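Local coordinates for Iron(III) ABC transporter, periplasmic iron-compound-binding protein (Vibrio cholerae, PDB 5GGY) that probably binds ferric hydroxamate siderophores such as iron-loaded Desferal in the periplasm and hands them to an ABC transporter for iron uptake, at residues 24-29 and 82-87; 34-39 and 56-61; 49-54 and 252-257; 160-165 and 189-194; 214-219 and 240-245. One frame throughout, in Å; residues are numbered along the deposited sequence.

Contact 1 of 5, residues 24-29 and 82-87; sequences WDLLEQ and LAAGPQ
Leu26 reaches out from helix 24-32 and sets one methyl, CD1, against the backbone at the end of strand 80-83, and nearly all of the apolar contact runs through that branch. Leu26 CD1 lies 3.5 Å from Ala83 C and 3.6 Å from Leu82 C, resting on peptide groups as much as on side chains. The side chains add less: Leu82 CB is 3.8 Å from Leu26 CD1, and Ala84 CB sits a little further off. CG anti to the carbonyl carbon (chi1 -67°), followed by an extended second torsion, carries this methyl outward from the helix. Leu26 and Leu82 also both touch Val21 of the adjoining parallel strand 19-21, so the helix packs on the three-stranded parallel sheet of the N-terminal lobe, whose first strand it follows.

Polar bonds stay within each partner. Asp25 OD1 receives Leu26 N at 2.6 Å, a bent bond whose donor stands above the carboxylate plane. In segment 82-87, Gln87 OE1 accepts Ala84 N at 2.7 Å, in the plane of its own carbonyl. The amide nitrogen of Gln87 turns to Arg65 O and Asn23 OD1, tying the loop beyond the strand to the residue just ahead of the helix.

Every touching residue is buried, yet the two segments share no hydrogen bond. The chemistry thus implies non-directional cohesion, with local polar bonds helping to shape each segment and a leucine methyl supplying the fit.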
# COMPACT_ATOMS: atom_id res chain seq x y z
N TRP A 24 13.43 17.71 -3.67
CA TRP A 24 13.88 16.42 -4.20
C TRP A 24 12.84 15.31 -4.05
O TRP A 24 12.75 14.44 -4.90
CB TRP A 24 15.18 16.01 -3.52
CG TRP A 24 16.37 16.75 -4.04
CD1 TRP A 24 16.40 17.60 -5.11
CD2 TRP A 24 17.71 16.70 -3.53
NE1 TRP A 24 17.67 18.09 -5.29
CE2 TRP A 24 18.49 17.56 -4.33
CE3 TRP A 24 18.32 16.03 -2.47
CZ2 TRP A 24 19.86 17.75 -4.11
CZ3 TRP A 24 19.67 16.22 -2.25
CH2 TRP A 24 20.42 17.08 -3.07
N ASP A 25 12.08 15.35 -2.96
CA ASP A 25 11.04 14.34 -2.74
C ASP A 25 9.96 14.48 -3.81
O ASP A 25 9.54 13.49 -4.40
CB ASP A 25 10.45 14.46 -1.33
CG ASP A 25 9.83 15.82 -1.06
OD1 ASP A 25 10.19 16.79 -1.76
OD2 ASP A 25 8.97 15.91 -0.16
N LEU A 26 9.54 15.72 -4.06
CA LEU A 26 8.56 16.02 -5.09
C LEU A 26 9.12 15.73 -6.48
O LEU A 26 8.39 15.31 -7.37
CB LEU A 26 8.12 17.48 -5.00
CG LEU A 26 7.32 17.86 -3.76
CD1 LEU A 26 6.96 19.34 -3.78
CD2 LEU A 26 6.06 17.00 -3.66
N LEU A 27 10.41 15.98 -6.65
CA LEU A 27 11.09 15.68 -7.91
C LEU A 27 11.01 14.19 -8.20
O LEU A 27 10.77 13.78 -9.33
CB LEU A 27 12.54 16.14 -7.88
CG LEU A 27 13.38 15.83 -9.12
CD1 LEU A 27 12.70 16.33 -10.39
CD2 LEU A 27 14.77 16.43 -8.99
N GLU A 28 11.22 13.38 -7.16
CA GLU A 28 11.10 11.94 -7.27
C GLU A 28 9.68 11.53 -7.63
O GLU A 28 9.47 10.70 -8.53
CB GLU A 28 11.52 11.26 -5.97
CG GLU A 28 11.10 9.80 -5.87
CD GLU A 28 11.21 9.26 -4.46
OE1 GLU A 28 10.43 8.34 -4.11
OE2 GLU A 28 12.07 9.74 -3.70
N GLN A 29 8.71 12.11 -6.94
CA GLN A 29 7.30 11.78 -7.13
C GLN A 29 6.83 11.96 -8.57
O GLN A 29 6.23 11.06 -9.15
CB GLN A 29 6.42 12.64 -6.20
CG GLN A 29 6.68 12.46 -4.71
CD GLN A 29 6.14 11.16 -4.14
OE1 GLN A 29 6.41 10.08 -4.66
NE2 GLN A 29 5.37 11.26 -3.06
N LEU A 82 5.40 23.02 -7.69
CA LEU A 82 5.25 22.11 -6.56
C LEU A 82 6.24 22.45 -5.46
O LEU A 82 7.45 22.44 -5.67
CB LEU A 82 5.43 20.66 -7.02
CG LEU A 82 4.60 20.22 -8.24
CD1 LEU A 82 4.68 18.72 -8.42
CD2 LEU A 82 3.15 20.68 -8.14
N ALA A 83 5.72 22.76 -4.28
CA ALA A 83 6.55 23.17 -3.15
C ALA A 83 6.35 22.28 -1.93
O ALA A 83 5.28 21.71 -1.74
CB ALA A 83 6.27 24.62 -2.80
N ALA A 84 7.38 22.18 -1.10
CA ALA A 84 7.31 21.39 0.12
C ALA A 84 7.58 22.24 1.35
O ALA A 84 7.57 23.47 1.27
CB ALA A 84 8.30 20.23 0.06
N GLY A 85 7.81 21.58 2.48
CA GLY A 85 8.10 22.24 3.74
C GLY A 85 9.15 23.34 3.73
O GLY A 85 8.89 24.43 4.23
N PRO A 86 10.34 23.06 3.17
CA PRO A 86 11.40 24.08 3.15
C PRO A 86 11.08 25.31 2.30
O PRO A 86 11.81 26.30 2.39
CB PRO A 86 12.59 23.32 2.55
CG PRO A 86 12.32 21.90 2.84
CD PRO A 86 10.84 21.75 2.73
N GLN A 87 10.03 25.26 1.49
CA GLN A 87 9.68 26.38 0.62
C GLN A 87 8.47 27.16 1.12
O GLN A 87 7.96 28.04 0.42
CB GLN A 87 9.42 25.89 -0.80
CG GLN A 87 10.63 25.33 -1.52
CD GLN A 87 10.89 23.87 -1.18
OE1 GLN A 87 9.96 23.07 -1.09
NE2 GLN A 87 12.15 23.52 -0.98

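Contact 2 of 5, residues 34-39 and 56-61; sequences GIQPVG and PSSVQD
The side-chain amide of Gln36 is the flat group here, and the CB-CG side of the Pro56 ring lies over one of its faces, with Pro56 CG 3.6 Å from Gln36 CD. Ser58 OG approaches on that same side, well above the amide plane, and makes a weak hydrogen bond of 3.5 Å to Gln36 OE1. This outer pairing borders a two-stranded parallel bridge, 39-40 beside 60-61, entered on one side through a type I turn from Pro56 to Val59.

At the end of the turn, Val59 sets both methyls against one carbonyl: Val59 CG2 is 3.2 Å from Pro37 O and CG1 only slightly further. Its CG1 is anti to the backbone N (chi1 -171°), which lets CG1 also approach Pro37 CG, at 4.2 Å. Leu31 of helix 24-32 packs on both Pro37 and Pro56, so the buried half faces that helix while Gln36 and Ser58 lie at the surface.

The bridge itself begins with Gln60 N donating to Val38 O at 3.2 Å, the donor above the carbonyl plane, and Gln60 bonds onward to Ala40. Between these two bonds, Gly39 CA points a hydrogen at Gln60 O, 3.4 Å away.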
# COMPACT_ATOMS: atom_id res chain seq x y z
N GLY A 34 5.95 9.50 -14.32
CA GLY A 34 6.18 9.70 -15.74
C GLY A 34 5.94 11.14 -16.15
O GLY A 34 5.58 11.42 -17.29
N ILE A 35 6.13 12.06 -15.21
CA ILE A 35 5.97 13.48 -15.46
C ILE A 35 7.33 14.17 -15.43
O ILE A 35 7.94 14.28 -14.36
CB ILE A 35 5.04 14.16 -14.42
CG1 ILE A 35 3.66 13.50 -14.42
CG2 ILE A 35 4.93 15.65 -14.69
CD1 ILE A 35 2.77 13.93 -15.58
N GLN A 36 7.81 14.61 -16.58
CA GLN A 36 9.10 15.29 -16.66
C GLN A 36 8.95 16.78 -16.37
O GLN A 36 8.34 17.51 -17.16
CB GLN A 36 9.76 15.09 -18.03
CG GLN A 36 10.29 13.70 -18.27
CD GLN A 36 11.20 13.63 -19.48
OE1 GLN A 36 11.43 14.63 -20.17
NE2 GLN A 36 11.74 12.45 -19.76
N PRO A 37 9.49 17.24 -15.23
CA PRO A 37 9.42 18.65 -14.86
C PRO A 37 10.37 19.51 -15.69
O PRO A 37 11.40 19.01 -16.14
CB PRO A 37 9.85 18.65 -13.39
CG PRO A 37 10.77 17.49 -13.29
CD PRO A 37 10.25 16.45 -14.24
N VAL A 38 10.02 20.77 -15.91
CA VAL A 38 10.88 21.66 -16.67
C VAL A 38 11.89 22.34 -15.75
O VAL A 38 12.89 22.90 -16.21
CB VAL A 38 10.06 22.74 -17.42
CG1 VAL A 38 9.01 22.09 -18.31
CG2 VAL A 38 9.41 23.70 -16.45
N GLY A 39 11.64 22.27 -14.45
CA GLY A 39 12.51 22.89 -13.46
C GLY A 39 12.60 22.10 -12.17
O GLY A 39 11.59 21.68 -11.61
N PRO A 56 15.98 13.39 -16.11
CA PRO A 56 16.23 13.61 -17.54
C PRO A 56 17.05 14.88 -17.77
O PRO A 56 16.91 15.85 -17.03
CB PRO A 56 14.82 13.75 -18.13
CG PRO A 56 13.93 13.06 -17.16
CD PRO A 56 14.54 13.28 -15.81
N SER A 57 17.90 14.86 -18.80
CA SER A 57 18.79 15.98 -19.08
C SER A 57 18.04 17.23 -19.53
O SER A 57 18.60 18.33 -19.54
CB SER A 57 19.83 15.58 -20.13
OG SER A 57 19.20 15.16 -21.33
N SER A 58 16.77 17.06 -19.90
CA SER A 58 15.95 18.18 -20.36
C SER A 58 15.61 19.14 -19.22
O SER A 58 15.40 20.33 -19.44
CB SER A 58 14.66 17.67 -20.99
OG SER A 58 13.78 17.16 -20.00
N VAL A 59 15.55 18.60 -18.00
CA VAL A 59 15.20 19.38 -16.82
C VAL A 59 16.26 20.43 -16.50
O VAL A 59 17.44 20.10 -16.37
CB VAL A 59 15.03 18.48 -15.59
CG1 VAL A 59 14.46 19.27 -14.42
CG2 VAL A 59 14.13 17.29 -15.93
N GLN A 60 15.84 21.68 -16.37
CA GLN A 60 16.76 22.75 -16.01
C GLN A 60 16.87 22.91 -14.50
O GLN A 60 15.91 22.67 -13.77
CB GLN A 60 16.32 24.08 -16.63
CG GLN A 60 16.40 24.12 -18.15
CD GLN A 60 16.83 25.48 -18.66
OE1 GLN A 60 17.81 26.05 -18.19
NE2 GLN A 60 16.09 26.00 -19.63
N ASP A 61 18.06 23.31 -14.05
CA ASP A 61 18.29 23.57 -12.64
C ASP A 61 17.84 25.00 -12.29
O ASP A 61 18.30 25.97 -12.89
CB ASP A 61 19.77 23.37 -12.29
CG ASP A 61 20.02 23.29 -10.80
OD1 ASP A 61 19.52 24.17 -10.05
OD2 ASP A 61 20.71 22.35 -10.36

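Contact 3 of 5, residues 49-54 and 252-257; sequences WVVQPE and VRPVWS
Val50 and Trp256 make the central apolar contact: Val50 CG2 sits over one face of the indole, 4.2 Å from the centroid of the five-membered ring and 27° off its normal, a CH-pi contact displaced toward the rim. Trp49 approaches the same indole obliquely, with Trp49 CE3 4.0 Å from Trp256 CZ3. Further along, Val51 CG2 packs on Pro254 CB at 3.6 Å.

Polar links cluster on Gln52, whose chain bends at the second torsion (chi2 -79°) and turns the amide back toward the other segment. Gln52 NE2 donates to Pro254 O at 3.3 Å along an almost straight line, in the amide plane and on a carbonyl lone pair. Two waters extend this grip. Water 1 accepts from Gln52 NE2 and from Trp256 N, 3.0 Å away, and donates to Val50 O. Water 2 donates to Gln52 OE1 and Pro254 O while accepting from Arg253 NH1; that arginine's NE forms a salt bridge with Glu273.

Loops of the N- and C-terminal lobes meet here, consistent with the interlobe interface of a two-lobed periplasmic binding protein. They follow helix 43-49 and strand 249-252; helix 262-276 backs them, Tyr266 on Gln52 and Ser267 and Ala270 on Val255, and Trp24 of helix 24-32 meets Val50 and Trp256.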
# COMPACT_ATOMS: atom_id res chain seq x y z
N TRP A 49 23.15 12.32 -3.96
CA TRP A 49 22.38 12.09 -2.74
C TRP A 49 21.10 11.27 -2.97
O TRP A 49 20.67 10.54 -2.07
CB TRP A 49 22.03 13.42 -2.08
CG TRP A 49 23.22 14.14 -1.51
CD1 TRP A 49 23.99 15.08 -2.13
CD2 TRP A 49 23.78 13.95 -0.20
NE1 TRP A 49 24.99 15.50 -1.29
CE2 TRP A 49 24.89 14.82 -0.10
CE3 TRP A 49 23.45 13.14 0.89
CZ2 TRP A 49 25.67 14.90 1.05
CZ3 TRP A 49 24.23 13.22 2.03
CH2 TRP A 49 25.32 14.09 2.10
N VAL A 50 20.50 11.38 -4.15
CA VAL A 50 19.24 10.68 -4.43
C VAL A 50 19.41 9.57 -5.46
O VAL A 50 18.80 8.50 -5.34
CB VAL A 50 18.17 11.66 -4.93
CG1 VAL A 50 16.83 10.95 -5.08
CG2 VAL A 50 18.04 12.84 -3.99
N VAL A 51 20.21 9.84 -6.48
CA VAL A 51 20.54 8.88 -7.54
C VAL A 51 19.33 8.45 -8.36
O VAL A 51 19.27 8.71 -9.57
CB VAL A 51 21.22 7.62 -6.95
CG1 VAL A 51 21.67 6.70 -8.07
CG2 VAL A 51 22.40 8.01 -6.08
N GLN A 52 18.37 7.78 -7.72
CA GLN A 52 17.18 7.29 -8.42
C GLN A 52 15.90 7.92 -7.86
O GLN A 52 15.78 8.11 -6.65
CB GLN A 52 17.10 5.76 -8.35
CG GLN A 52 16.99 5.18 -6.94
CD GLN A 52 18.32 5.13 -6.21
OE1 GLN A 52 19.32 4.66 -6.75
NE2 GLN A 52 18.34 5.62 -4.98
N PRO A 53 14.94 8.25 -8.74
CA PRO A 53 14.98 8.06 -10.20
C PRO A 53 15.89 9.06 -10.91
O PRO A 53 16.09 10.17 -10.41
CB PRO A 53 13.52 8.25 -10.61
CG PRO A 53 12.99 9.20 -9.61
CD PRO A 53 13.67 8.84 -8.31
N GLU A 54 16.42 8.67 -12.06
CA GLU A 54 17.32 9.54 -12.82
C GLU A 54 16.58 10.74 -13.39
O GLU A 54 15.53 10.60 -14.01
CB GLU A 54 18.00 8.76 -13.95
CG GLU A 54 18.95 9.62 -14.78
CD GLU A 54 19.39 8.94 -16.06
OE1 GLU A 54 20.03 9.62 -16.89
OE2 GLU A 54 19.08 7.74 -16.24
N VAL A 252 25.27 1.73 3.42
CA VAL A 252 24.16 1.57 2.48
C VAL A 252 24.31 2.55 1.32
O VAL A 252 24.52 3.74 1.52
CB VAL A 252 22.80 1.80 3.18
CG1 VAL A 252 21.66 1.53 2.22
CG2 VAL A 252 22.67 0.92 4.41
N ARG A 253 24.20 2.02 0.10
CA ARG A 253 24.34 2.83 -1.11
C ARG A 253 23.32 3.97 -1.12
O ARG A 253 22.22 3.82 -0.59
CB ARG A 253 24.19 1.96 -2.36
CG ARG A 253 22.87 1.24 -2.49
CD ARG A 253 22.82 0.43 -3.78
NE ARG A 253 21.61 -0.37 -3.89
CZ ARG A 253 20.48 0.05 -4.45
NH1 ARG A 253 20.41 1.28 -4.95
NH2 ARG A 253 19.42 -0.75 -4.50
N PRO A 254 23.70 5.12 -1.72
CA PRO A 254 22.91 6.36 -1.67
C PRO A 254 21.42 6.20 -1.98
O PRO A 254 21.03 5.94 -3.12
CB PRO A 254 23.58 7.22 -2.74
CG PRO A 254 25.00 6.78 -2.73
CD PRO A 254 24.96 5.30 -2.46
N VAL A 255 20.60 6.34 -0.95
CA VAL A 255 19.15 6.41 -1.10
C VAL A 255 18.62 7.54 -0.22
O VAL A 255 18.85 7.56 0.98
CB VAL A 255 18.44 5.10 -0.71
CG1 VAL A 255 16.94 5.27 -0.83
CG2 VAL A 255 18.92 3.95 -1.59
N TRP A 256 17.91 8.47 -0.84
CA TRP A 256 17.42 9.66 -0.14
C TRP A 256 16.42 9.28 0.95
O TRP A 256 15.36 8.71 0.67
CB TRP A 256 16.81 10.64 -1.13
CG TRP A 256 16.58 12.03 -0.59
CD1 TRP A 256 15.42 12.75 -0.65
CD2 TRP A 256 17.53 12.87 0.08
NE1 TRP A 256 15.59 13.98 -0.06
CE2 TRP A 256 16.88 14.08 0.39
CE3 TRP A 256 18.88 12.72 0.44
CZ2 TRP A 256 17.52 15.12 1.05
CZ3 TRP A 256 19.51 13.76 1.10
CH2 TRP A 256 18.83 14.94 1.40
N SER A 257 16.76 9.61 2.19
CA SER A 257 15.93 9.27 3.34
C SER A 257 14.85 10.31 3.59
O SER A 257 14.15 10.26 4.60
CB SER A 257 16.79 9.09 4.58
OG SER A 257 17.88 8.22 4.34
O HOH W 1 17.10 7.67 -3.63
O HOH W 2 21.85 4.07 -4.99

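Contact 4 of 5, residues 160-165 and 189-194; sequences PAVVTL and LGLSSA
Val162 and Ser193 pair in parallel, as do Ala161 and Ser192, adding the short strand 192-193 to strand 161-167 of the mixed sheet that forms the core of the C-terminal lobe. The tight part is the backbone bridge and the apolar groups beside it. Val162 N donates to Ser192 O at 2.7 Å with an N-H...O angle of 174°, whereas the return bond from Ala194 N to Val162 O, 3.2 Å long, is weak. Leu191 CD2 fits beside Pro160 O at 3.4 Å and Val162 CG2 at 3.8 Å, and Leu186 of helix 181-188 packs on both Val162 and Leu191. Ala194 CB inserts between two neighbours, 3.9 Å from Ala161 CB and 4.0 Å from Val163 CB.

The solvent side is looser. Ser192 is exposed, and its hydroxyl, placed between the backbone N and the carbonyl carbon (chi1 47°), lies against Ala161, with Ser192 OG 3.5 Å from Ala161 CA. Ser193 points its CB away from strand 161-167, and its OG bonds to Gln183 OE1. The pairing is brief, and the touching parts run 59° apart. At its start, Ser192 O also takes a CA-H contact from Ala161 CA, 3.3 Å away.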
# COMPACT_ATOMS: atom_id res chain seq x y z
N PRO A 160 16.86 -9.81 12.89
CA PRO A 160 17.69 -9.03 13.81
C PRO A 160 17.19 -7.60 14.01
O PRO A 160 16.40 -7.10 13.21
CB PRO A 160 19.05 -9.02 13.12
CG PRO A 160 18.74 -9.17 11.67
CD PRO A 160 17.55 -10.09 11.62
N ALA A 161 17.65 -6.96 15.08
CA ALA A 161 17.32 -5.57 15.35
C ALA A 161 18.27 -4.65 14.59
O ALA A 161 19.48 -4.85 14.60
CB ALA A 161 17.37 -5.28 16.84
N VAL A 162 17.71 -3.63 13.93
CA VAL A 162 18.50 -2.74 13.09
C VAL A 162 18.30 -1.28 13.48
O VAL A 162 17.18 -0.83 13.72
CB VAL A 162 18.14 -2.92 11.60
CG1 VAL A 162 18.94 -1.95 10.73
CG2 VAL A 162 18.39 -4.35 11.15
N VAL A 163 19.40 -0.53 13.55
CA VAL A 163 19.32 0.91 13.69
C VAL A 163 19.92 1.57 12.45
O VAL A 163 20.95 1.15 11.93
CB VAL A 163 20.05 1.40 14.97
CG1 VAL A 163 21.50 0.96 14.98
CG2 VAL A 163 19.94 2.91 15.11
N THR A 164 19.23 2.60 11.95
CA THR A 164 19.67 3.31 10.75
C THR A 164 20.07 4.74 11.07
O THR A 164 19.44 5.39 11.91
CB THR A 164 18.57 3.32 9.68
OG1 THR A 164 18.82 4.38 8.75
CG2 THR A 164 17.21 3.52 10.33
N LEU A 165 21.09 5.24 10.38
CA LEU A 165 21.55 6.60 10.62
C LEU A 165 22.38 7.17 9.47
O LEU A 165 22.79 6.46 8.56
CB LEU A 165 22.36 6.68 11.93
CG LEU A 165 23.65 5.92 12.26
CD1 LEU A 165 23.49 4.41 12.18
CD2 LEU A 165 24.85 6.38 11.43
N LEU A 189 9.94 -4.55 6.49
CA LEU A 189 10.88 -5.60 6.12
C LEU A 189 10.91 -6.72 7.17
O LEU A 189 11.64 -7.69 7.02
CB LEU A 189 12.28 -5.02 5.94
CG LEU A 189 13.01 -5.37 4.64
CD1 LEU A 189 12.09 -5.16 3.46
CD2 LEU A 189 14.25 -4.51 4.51
N GLY A 190 10.10 -6.56 8.21
CA GLY A 190 10.07 -7.52 9.30
C GLY A 190 11.15 -7.28 10.34
O GLY A 190 11.29 -8.05 11.29
N LEU A 191 11.91 -6.20 10.16
CA LEU A 191 13.01 -5.87 11.07
C LEU A 191 12.53 -5.07 12.28
O LEU A 191 11.56 -4.32 12.19
CB LEU A 191 14.10 -5.10 10.32
CG LEU A 191 14.84 -5.86 9.22
CD1 LEU A 191 15.57 -4.89 8.30
CD2 LEU A 191 15.81 -6.86 9.82
N SER A 192 13.23 -5.23 13.40
CA SER A 192 12.93 -4.46 14.60
C SER A 192 13.99 -3.38 14.82
O SER A 192 15.05 -3.41 14.20
CB SER A 192 12.84 -5.38 15.82
OG SER A 192 13.93 -6.28 15.87
N SER A 193 13.70 -2.43 15.70
CA SER A 193 14.60 -1.32 15.96
C SER A 193 15.57 -1.62 17.09
O SER A 193 15.16 -2.05 18.17
CB SER A 193 13.80 -0.05 16.27
OG SER A 193 12.82 0.20 15.28
N ALA A 194 16.85 -1.39 16.85
CA ALA A 194 17.88 -1.63 17.86
C ALA A 194 17.93 -0.48 18.85
O ALA A 194 18.24 -0.67 20.03
CB ALA A 194 19.24 -1.84 17.22

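Contact 5 of 5, residues 214-219 and 240-245; sequences HVEQGY and AMPFVQ
Phe243 turns the CD2 rim of its ring to Val215, with Phe243 CD2 3.9 Å from Val215 CB. The carbonyl of Val215 stands at the ring edge, in plane: Val215 O is 3.5 Å from Phe243 CD2, an approach that suits the slightly positive aromatic hydrogens. One ring face carries Met241 CB, 3.6 Å above the plane and displaced toward the rim. A first torsion of 47° places CG between the backbone N and the carbonyl carbon, folding the ring back beside Met241.

The root of the same side chain is covered by another carbonyl, Gly218 O, which lies 3.5 Å from Phe243 CB. At the surface, Glu216 bends at its second torsion and crosses Pro242 at about a right angle, so that Glu216 OE2 comes within 3.4 Å of Pro242 CG. The segments make no hydrogen bond to each other; Met241 occupies the N-cap position, and its O accepts Gln245 N at 2.9 Å within the turn.

Inward, Phe243 also meets Val220 and Val249, on two paired strands. Strand 219-223, the helices up to 242-245 and the parallel strand 249-252 together form a beta-alpha-beta crossover, and this contact packs the end of its helical connection against the loop entering its first strand.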
# COMPACT_ATOMS: atom_id res chain seq x y z
N HIS A 214 25.34 1.61 23.09
CA HIS A 214 24.14 0.96 23.61
C HIS A 214 23.55 -0.03 22.61
O HIS A 214 22.56 -0.70 22.91
CB HIS A 214 23.09 2.00 23.99
CG HIS A 214 23.28 2.58 25.35
ND1 HIS A 214 23.20 3.94 25.61
CD2 HIS A 214 23.54 1.99 26.55
CE1 HIS A 214 23.41 4.15 26.89
NE2 HIS A 214 23.62 2.99 27.49
N VAL A 215 24.15 -0.13 21.43
CA VAL A 215 23.70 -1.09 20.44
C VAL A 215 24.53 -2.37 20.52
O VAL A 215 25.35 -2.66 19.65
CB VAL A 215 23.78 -0.51 19.01
CG1 VAL A 215 23.03 -1.41 18.03
CG2 VAL A 215 23.21 0.90 18.98
N GLU A 216 24.32 -3.12 21.61
CA GLU A 216 24.87 -4.46 21.74
C GLU A 216 24.12 -5.37 20.78
O GLU A 216 24.67 -6.32 20.23
CB GLU A 216 24.73 -4.97 23.17
CG GLU A 216 25.37 -4.07 24.22
CD GLU A 216 26.85 -4.32 24.38
OE1 GLU A 216 27.26 -5.50 24.33
OE2 GLU A 216 27.61 -3.34 24.55
N GLN A 217 22.85 -5.03 20.57
CA GLN A 217 21.94 -5.84 19.79
C GLN A 217 22.07 -5.63 18.28
O GLN A 217 21.58 -4.65 17.73
CB GLN A 217 20.50 -5.55 20.23
CG GLN A 217 20.20 -4.07 20.40
CD GLN A 217 19.21 -3.80 21.52
OE1 GLN A 217 18.18 -4.45 21.62
NE2 GLN A 217 19.54 -2.84 22.38
N GLY A 218 22.75 -6.56 17.63
CA GLY A 218 22.71 -6.64 16.18
C GLY A 218 23.42 -5.57 15.38
O GLY A 218 24.59 -5.26 15.61
N TYR A 219 22.68 -4.97 14.44
CA TYR A 219 23.29 -4.34 13.28
C TYR A 219 23.11 -2.82 13.18
O TYR A 219 22.11 -2.26 13.63
CB TYR A 219 22.74 -5.00 12.01
CG TYR A 219 23.04 -6.48 11.93
CD1 TYR A 219 24.04 -6.96 11.09
CD2 TYR A 219 22.32 -7.40 12.68
CE1 TYR A 219 24.32 -8.32 11.02
CE2 TYR A 219 22.60 -8.76 12.62
CZ TYR A 219 23.60 -9.21 11.78
OH TYR A 219 23.87 -10.56 11.71
N ALA A 240 35.90 0.33 18.60
CA ALA A 240 35.57 -0.28 19.89
C ALA A 240 34.06 -0.46 20.05
O ALA A 240 33.58 -0.71 21.16
CB ALA A 240 36.13 0.56 21.03
N MET A 241 33.33 -0.33 18.95
CA MET A 241 31.88 -0.53 18.98
C MET A 241 31.53 -2.01 18.96
O MET A 241 32.17 -2.80 18.25
CB MET A 241 31.22 0.17 17.79
CG MET A 241 31.21 1.68 17.91
SD MET A 241 30.16 2.24 19.26
CE MET A 241 30.45 4.01 19.20
N PRO A 242 30.51 -2.40 19.73
CA PRO A 242 30.05 -3.80 19.81
C PRO A 242 29.65 -4.36 18.45
O PRO A 242 30.00 -5.49 18.13
CB PRO A 242 28.84 -3.72 20.75
CG PRO A 242 29.06 -2.49 21.55
CD PRO A 242 29.75 -1.52 20.64
N PHE A 243 28.93 -3.56 17.67
CA PHE A 243 28.47 -3.99 16.35
C PHE A 243 29.60 -3.99 15.33
O PHE A 243 29.55 -4.70 14.33
CB PHE A 243 27.33 -3.09 15.86
CG PHE A 243 27.61 -1.62 16.03
CD1 PHE A 243 28.27 -0.91 15.04
CD2 PHE A 243 27.19 -0.95 17.17
CE1 PHE A 243 28.52 0.45 15.19
CE2 PHE A 243 27.43 0.40 17.32
CZ PHE A 243 28.09 1.10 16.33
N VAL A 244 30.62 -3.18 15.59
CA VAL A 244 31.78 -3.09 14.70
C VAL A 244 32.68 -4.30 14.89
O VAL A 244 33.09 -4.95 13.92
CB VAL A 244 32.58 -1.80 14.93
CG1 VAL A 244 33.97 -1.91 14.32
CG2 VAL A 244 31.83 -0.61 14.37
N GLN A 245 32.99 -4.61 16.15
CA GLN A 245 33.83 -5.75 16.47
C GLN A 245 33.13 -7.07 16.13
O GLN A 245 33.79 -8.07 15.84
CB GLN A 245 34.21 -5.73 17.95
CG GLN A 245 35.22 -4.66 18.32
CD GLN A 245 35.47 -4.58 19.81
OE1 GLN A 245 34.53 -4.59 20.61
NE2 GLN A 245 36.74 -4.52 20.19

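Four of the five contacts fall into two pairs, with contact 3 between them. Contacts 1 and 2 share the N-terminal lobe, their centres 14 Å apart, and join where Leu27 CD1 meets Pro37 CG at 3.7 Å. Contacts 4 and 5 lie in the other lobe, centres 13 Å apart, coupled by a probable hydrogen bond of 3.2 Å from Tyr219 N to Ala161 O. Contact 3, near the chain's centre, touches contact 1 through Trp24 CE3 and Val50 CG2, 3.5 Å apart, and its nearest atoms are about 6 Å from contact 4. As in related two-lobed binding proteins, the siderophore probably binds in the cleft between the lobes, which contact 3 would border; the structure is the apo form.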